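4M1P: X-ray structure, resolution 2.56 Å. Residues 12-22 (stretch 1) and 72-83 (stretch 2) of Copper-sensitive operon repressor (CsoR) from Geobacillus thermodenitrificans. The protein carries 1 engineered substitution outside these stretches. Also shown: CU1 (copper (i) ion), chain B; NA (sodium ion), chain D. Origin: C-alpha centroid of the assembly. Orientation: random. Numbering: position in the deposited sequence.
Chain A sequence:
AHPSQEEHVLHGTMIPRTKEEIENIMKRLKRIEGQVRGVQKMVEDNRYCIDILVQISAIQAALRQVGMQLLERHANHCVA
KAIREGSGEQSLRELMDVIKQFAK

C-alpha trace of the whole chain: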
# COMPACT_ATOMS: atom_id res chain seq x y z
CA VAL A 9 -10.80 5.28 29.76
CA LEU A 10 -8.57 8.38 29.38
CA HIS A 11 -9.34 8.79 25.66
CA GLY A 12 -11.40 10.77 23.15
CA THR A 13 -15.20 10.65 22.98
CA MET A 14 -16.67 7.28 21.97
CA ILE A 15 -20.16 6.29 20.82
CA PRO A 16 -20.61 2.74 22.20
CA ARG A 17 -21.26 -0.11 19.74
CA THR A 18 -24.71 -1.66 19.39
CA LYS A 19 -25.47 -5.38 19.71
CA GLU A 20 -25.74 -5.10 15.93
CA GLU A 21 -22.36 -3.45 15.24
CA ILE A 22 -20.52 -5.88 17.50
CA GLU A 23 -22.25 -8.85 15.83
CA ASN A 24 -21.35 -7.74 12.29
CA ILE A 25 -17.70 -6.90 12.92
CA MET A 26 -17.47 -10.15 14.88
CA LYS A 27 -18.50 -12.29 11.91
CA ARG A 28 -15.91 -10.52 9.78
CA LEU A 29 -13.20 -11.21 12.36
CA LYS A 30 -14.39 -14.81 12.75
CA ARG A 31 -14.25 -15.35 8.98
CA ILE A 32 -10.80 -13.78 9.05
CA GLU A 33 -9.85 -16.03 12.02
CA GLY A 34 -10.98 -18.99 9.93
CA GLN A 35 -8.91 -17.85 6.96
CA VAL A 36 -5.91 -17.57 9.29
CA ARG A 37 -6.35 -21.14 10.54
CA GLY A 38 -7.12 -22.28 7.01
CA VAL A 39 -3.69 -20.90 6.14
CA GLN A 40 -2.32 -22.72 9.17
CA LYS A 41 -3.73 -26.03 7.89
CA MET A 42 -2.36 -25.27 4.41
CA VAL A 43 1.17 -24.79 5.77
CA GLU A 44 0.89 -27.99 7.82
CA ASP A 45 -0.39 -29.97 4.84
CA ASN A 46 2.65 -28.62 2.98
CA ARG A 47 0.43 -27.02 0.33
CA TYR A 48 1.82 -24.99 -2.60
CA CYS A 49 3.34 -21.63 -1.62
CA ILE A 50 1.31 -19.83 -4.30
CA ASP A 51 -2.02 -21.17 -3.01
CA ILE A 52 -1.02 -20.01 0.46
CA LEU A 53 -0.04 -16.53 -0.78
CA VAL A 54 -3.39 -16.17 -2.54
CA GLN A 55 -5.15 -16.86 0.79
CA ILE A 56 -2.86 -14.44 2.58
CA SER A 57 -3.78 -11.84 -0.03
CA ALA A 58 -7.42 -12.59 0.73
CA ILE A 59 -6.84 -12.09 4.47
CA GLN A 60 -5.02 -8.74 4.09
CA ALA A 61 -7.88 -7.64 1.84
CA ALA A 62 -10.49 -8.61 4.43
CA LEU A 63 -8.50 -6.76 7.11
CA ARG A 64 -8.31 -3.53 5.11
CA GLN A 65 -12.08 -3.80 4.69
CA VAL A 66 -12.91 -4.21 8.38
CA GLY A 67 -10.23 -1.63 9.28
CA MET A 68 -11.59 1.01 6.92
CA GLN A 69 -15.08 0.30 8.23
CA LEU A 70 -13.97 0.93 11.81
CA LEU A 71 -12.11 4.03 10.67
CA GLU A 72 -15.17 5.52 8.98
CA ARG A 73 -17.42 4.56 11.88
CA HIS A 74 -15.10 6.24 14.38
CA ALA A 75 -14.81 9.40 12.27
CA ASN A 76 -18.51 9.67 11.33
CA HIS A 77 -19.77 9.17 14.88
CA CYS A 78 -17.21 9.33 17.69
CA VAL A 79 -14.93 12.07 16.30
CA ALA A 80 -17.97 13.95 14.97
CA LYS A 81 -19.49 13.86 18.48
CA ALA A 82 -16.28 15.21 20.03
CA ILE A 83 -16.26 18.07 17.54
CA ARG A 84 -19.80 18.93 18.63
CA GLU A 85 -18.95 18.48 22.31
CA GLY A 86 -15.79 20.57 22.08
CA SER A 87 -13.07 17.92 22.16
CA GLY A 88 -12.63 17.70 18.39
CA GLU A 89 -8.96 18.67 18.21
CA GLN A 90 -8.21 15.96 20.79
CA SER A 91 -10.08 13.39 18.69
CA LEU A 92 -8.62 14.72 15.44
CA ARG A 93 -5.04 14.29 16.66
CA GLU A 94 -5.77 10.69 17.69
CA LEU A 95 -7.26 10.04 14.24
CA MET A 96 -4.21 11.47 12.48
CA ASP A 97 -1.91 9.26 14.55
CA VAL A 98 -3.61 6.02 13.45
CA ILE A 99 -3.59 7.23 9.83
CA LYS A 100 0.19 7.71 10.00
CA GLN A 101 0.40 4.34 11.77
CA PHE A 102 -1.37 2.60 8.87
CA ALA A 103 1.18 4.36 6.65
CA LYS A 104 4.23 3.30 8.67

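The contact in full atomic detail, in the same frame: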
# COMPACT_ATOMS: atom_id res chain seq x y z
N GLY A 12 -10.39 9.95 23.80
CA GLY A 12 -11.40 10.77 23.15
C GLY A 12 -12.81 10.22 23.29
O GLY A 12 -13.01 9.09 23.71
N THR A 13 -13.80 11.04 22.93
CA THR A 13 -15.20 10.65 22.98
C THR A 13 -15.45 9.37 22.18
O THR A 13 -14.90 9.20 21.09
CB THR A 13 -16.10 11.74 22.39
OG1 THR A 13 -15.77 13.01 22.95
CG2 THR A 13 -17.56 11.43 22.66
N MET A 14 -16.27 8.47 22.72
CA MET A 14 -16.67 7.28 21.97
C MET A 14 -18.18 7.03 22.03
O MET A 14 -18.79 7.06 23.10
CB MET A 14 -15.93 6.04 22.46
CG MET A 14 -16.29 4.78 21.68
SD MET A 14 -15.62 3.28 22.40
CE MET A 14 -16.17 2.07 21.20
N ILE A 15 -18.79 6.79 20.87
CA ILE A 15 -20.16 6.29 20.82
C ILE A 15 -20.08 4.77 20.92
O ILE A 15 -19.46 4.13 20.07
CB ILE A 15 -20.86 6.65 19.50
CG1 ILE A 15 -20.60 8.11 19.12
CG2 ILE A 15 -22.35 6.35 19.60
CD1 ILE A 15 -21.79 9.01 19.33
N PRO A 16 -20.70 4.19 21.96
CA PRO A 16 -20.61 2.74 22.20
C PRO A 16 -21.23 1.93 21.06
O PRO A 16 -22.17 2.41 20.43
CB PRO A 16 -21.43 2.54 23.48
CG PRO A 16 -21.49 3.89 24.12
CD PRO A 16 -21.52 4.86 22.98
N ARG A 17 -20.71 0.73 20.80
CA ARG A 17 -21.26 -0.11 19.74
C ARG A 17 -22.56 -0.78 20.15
O ARG A 17 -22.76 -1.10 21.33
CB ARG A 17 -20.25 -1.19 19.33
CG ARG A 17 -18.98 -0.61 18.78
CD ARG A 17 -17.94 -1.66 18.47
NE ARG A 17 -16.68 -0.99 18.22
CZ ARG A 17 -15.75 -0.78 19.15
NH1 ARG A 17 -15.93 -1.24 20.39
NH2 ARG A 17 -14.63 -0.14 18.85
N THR A 18 -23.43 -0.98 19.18
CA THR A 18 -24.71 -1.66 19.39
C THR A 18 -24.48 -3.17 19.48
O THR A 18 -23.37 -3.64 19.26
CB THR A 18 -25.68 -1.38 18.23
OG1 THR A 18 -25.10 -1.85 17.01
CG2 THR A 18 -25.94 0.11 18.12
N LYS A 19 -25.54 -3.92 19.80
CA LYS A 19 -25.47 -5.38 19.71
C LYS A 19 -25.23 -5.73 18.25
O LYS A 19 -24.51 -6.67 17.93
CB LYS A 19 -26.78 -6.00 20.19
N GLU A 20 -25.83 -4.93 17.37
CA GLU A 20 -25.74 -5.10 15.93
C GLU A 20 -24.31 -4.92 15.40
O GLU A 20 -23.77 -5.81 14.74
CB GLU A 20 -26.70 -4.12 15.26
CG GLU A 20 -26.81 -4.24 13.75
CD GLU A 20 -28.04 -3.51 13.20
OE1 GLU A 20 -28.14 -3.37 11.97
OE2 GLU A 20 -28.89 -3.09 14.01
N GLU A 21 -23.72 -3.76 15.69
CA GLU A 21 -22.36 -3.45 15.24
C GLU A 21 -21.35 -4.49 15.68
O GLU A 21 -20.52 -4.94 14.89
CB GLU A 21 -21.92 -2.08 15.77
CG GLU A 21 -22.54 -0.89 15.08
CD GLU A 21 -21.92 0.42 15.53
OE1 GLU A 21 -21.16 1.03 14.74
OE2 GLU A 21 -22.19 0.84 16.68
N ILE A 22 -21.42 -4.87 16.96
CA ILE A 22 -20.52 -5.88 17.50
C ILE A 22 -20.68 -7.20 16.76
O ILE A 22 -19.70 -7.82 16.36
CB ILE A 22 -20.74 -6.08 19.01
CG1 ILE A 22 -20.33 -4.82 19.79
CG2 ILE A 22 -19.96 -7.28 19.52
CD1 ILE A 22 -20.52 -4.93 21.29
N GLU A 72 -14.05 4.67 9.38
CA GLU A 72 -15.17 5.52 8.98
C GLU A 72 -16.17 5.66 10.12
O GLU A 72 -16.65 6.76 10.40
CB GLU A 72 -15.86 4.96 7.74
CG GLU A 72 -14.99 4.95 6.48
CD GLU A 72 -15.76 4.54 5.25
OE1 GLU A 72 -15.62 3.37 4.82
OE2 GLU A 72 -16.52 5.37 4.70
N ARG A 73 -16.48 4.55 10.77
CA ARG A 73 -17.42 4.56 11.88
C ARG A 73 -16.92 5.53 12.94
O ARG A 73 -17.67 6.41 13.38
CB ARG A 73 -17.59 3.16 12.46
CG ARG A 73 -18.85 2.95 13.27
CD ARG A 73 -18.71 3.47 14.69
NE ARG A 73 -19.71 2.91 15.58
CZ ARG A 73 -19.77 3.14 16.89
NH1 ARG A 73 -18.87 3.95 17.45
NH2 ARG A 73 -20.72 2.58 17.63
N HIS A 74 -15.66 5.40 13.33
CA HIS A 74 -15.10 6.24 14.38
C HIS A 74 -15.16 7.72 14.00
O HIS A 74 -15.52 8.57 14.81
CB HIS A 74 -13.66 5.83 14.70
CG HIS A 74 -13.05 6.59 15.84
ND1 HIS A 74 -13.53 6.53 17.13
CD2 HIS A 74 -11.98 7.43 15.87
CE1 HIS A 74 -12.80 7.30 17.91
NE2 HIS A 74 -11.84 7.86 17.17
N ALA A 75 -14.81 8.02 12.75
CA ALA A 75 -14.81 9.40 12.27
C ALA A 75 -16.22 9.99 12.15
O ALA A 75 -16.47 11.11 12.59
CB ALA A 75 -14.07 9.50 10.94
N ASN A 76 -17.13 9.23 11.54
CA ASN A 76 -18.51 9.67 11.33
C ASN A 76 -19.30 9.89 12.62
O ASN A 76 -20.18 10.73 12.67
CB ASN A 76 -19.28 8.67 10.47
CG ASN A 76 -18.78 8.60 9.04
OD1 ASN A 76 -17.71 9.13 8.72
ND2 ASN A 76 -19.54 7.94 8.18
N HIS A 77 -18.99 9.11 13.65
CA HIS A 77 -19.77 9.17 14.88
C HIS A 77 -18.98 9.71 16.06
O HIS A 77 -19.28 10.79 16.57
CB HIS A 77 -20.34 7.80 15.20
CG HIS A 77 -21.29 7.29 14.16
ND1 HIS A 77 -21.14 6.07 13.54
CD2 HIS A 77 -22.39 7.86 13.62
CE1 HIS A 77 -22.11 5.91 12.66
NE2 HIS A 77 -22.89 6.97 12.70
N CYS A 78 -17.98 8.96 16.50
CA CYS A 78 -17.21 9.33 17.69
C CYS A 78 -16.48 10.67 17.56
O CYS A 78 -16.66 11.57 18.39
CB CYS A 78 -16.23 8.22 18.08
SG CYS A 78 -16.98 6.60 18.38
N VAL A 79 -15.66 10.82 16.52
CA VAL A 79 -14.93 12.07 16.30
C VAL A 79 -15.89 13.23 16.02
O VAL A 79 -15.71 14.34 16.52
CB VAL A 79 -13.88 11.92 15.18
CG1 VAL A 79 -13.19 13.25 14.93
CG2 VAL A 79 -12.86 10.86 15.56
N ALA A 80 -16.93 12.95 15.23
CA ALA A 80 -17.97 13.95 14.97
C ALA A 80 -18.63 14.42 16.27
O ALA A 80 -18.90 15.62 16.44
CB ALA A 80 -18.99 13.41 14.01
N LYS A 81 -18.90 13.50 17.19
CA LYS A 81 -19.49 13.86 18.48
C LYS A 81 -18.54 14.78 19.27
O LYS A 81 -18.97 15.79 19.83
CB LYS A 81 -19.85 12.62 19.30
CG LYS A 81 -20.45 12.94 20.66
CD LYS A 81 -20.97 11.70 21.37
N ALA A 82 -17.26 14.43 19.29
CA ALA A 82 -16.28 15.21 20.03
C ALA A 82 -16.18 16.63 19.50
O ALA A 82 -16.01 17.59 20.26
CB ALA A 82 -14.93 14.52 19.99
N ILE A 83 -16.26 16.76 18.18
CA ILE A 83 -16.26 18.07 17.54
C ILE A 83 -17.45 18.89 18.01
O ILE A 83 -17.33 20.09 18.27
CB ILE A 83 -16.30 17.93 16.02
CG1 ILE A 83 -15.01 17.28 15.53
CG2 ILE A 83 -16.49 19.27 15.36
CD1 ILE A 83 -14.96 17.10 14.04
CU CU1 B . -15.15 5.34 17.78
NA NA D . -12.81 13.59 22.47

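Residues 72-83 form a continuous stretch of helix, and residues 13-17 lie against it as an extended loop before a new helix starts at Lys19. The loop runs counter to the helix: Thr13 sits beside Ala82 (CA to CA 5.5 Å), Met14 beside Cys78 (CA to CA 4.8 Å), and Arg73 meets Ile15, Pro16, Arg17 and Glu21.

Arg73 does most of the polar work. Its long side chain carries a planar guanidinium with several donors, which suits a site rich in acceptors. Arg73 NE donates to Glu21 OE1 and Arg73 NH2 to Glu21 OE2, both at 2.5 Å, a two-pronged salt bridge whose NH2 arm is very short. Arg73 NH1 donates to Ile15 O at 2.7 Å, while weak bonds run from Arg73 NH2 to Ile15 O and Pro16 O, each 3.2 Å. These acceptors lie near the guanidinium plane, leaving one face to Arg17 CG. Glu21 is held from its own side too, because Glu21 N donates to Thr18 OG1 (2.7 Å), capping the new helix.

His74 turns its imidazole to copper, with His74 ND1 2.1 Å from CU1. One turn on, His77 offers its CB to Ile15 CG1 at 3.9 Å, an aliphatic contact.

Cys78 combines two roles. Its SG binds CU1 at 2.3 Å and also accepts a hydrogen bond from Ile15 N at 3.1 Å; a large, polarizable sulfur can do both, so the loop backbone is tied directly to a copper ligand of this copper-sensing repressor. A wider pi-type turn spans 74-79, and Val79 N bonds to His74 O at 2.8 Å.

Farther along, the modelled part of the Lys81 side chain, which stops at CD, is aliphatic, and Lys81 CD packs against Ile15 CD1 (3.5 Å) and Thr13 CG2 (3.7 Å). Ala82, with only a methyl, lets the loop come close: its CB lies 3.4 Å from Thr13 OG1.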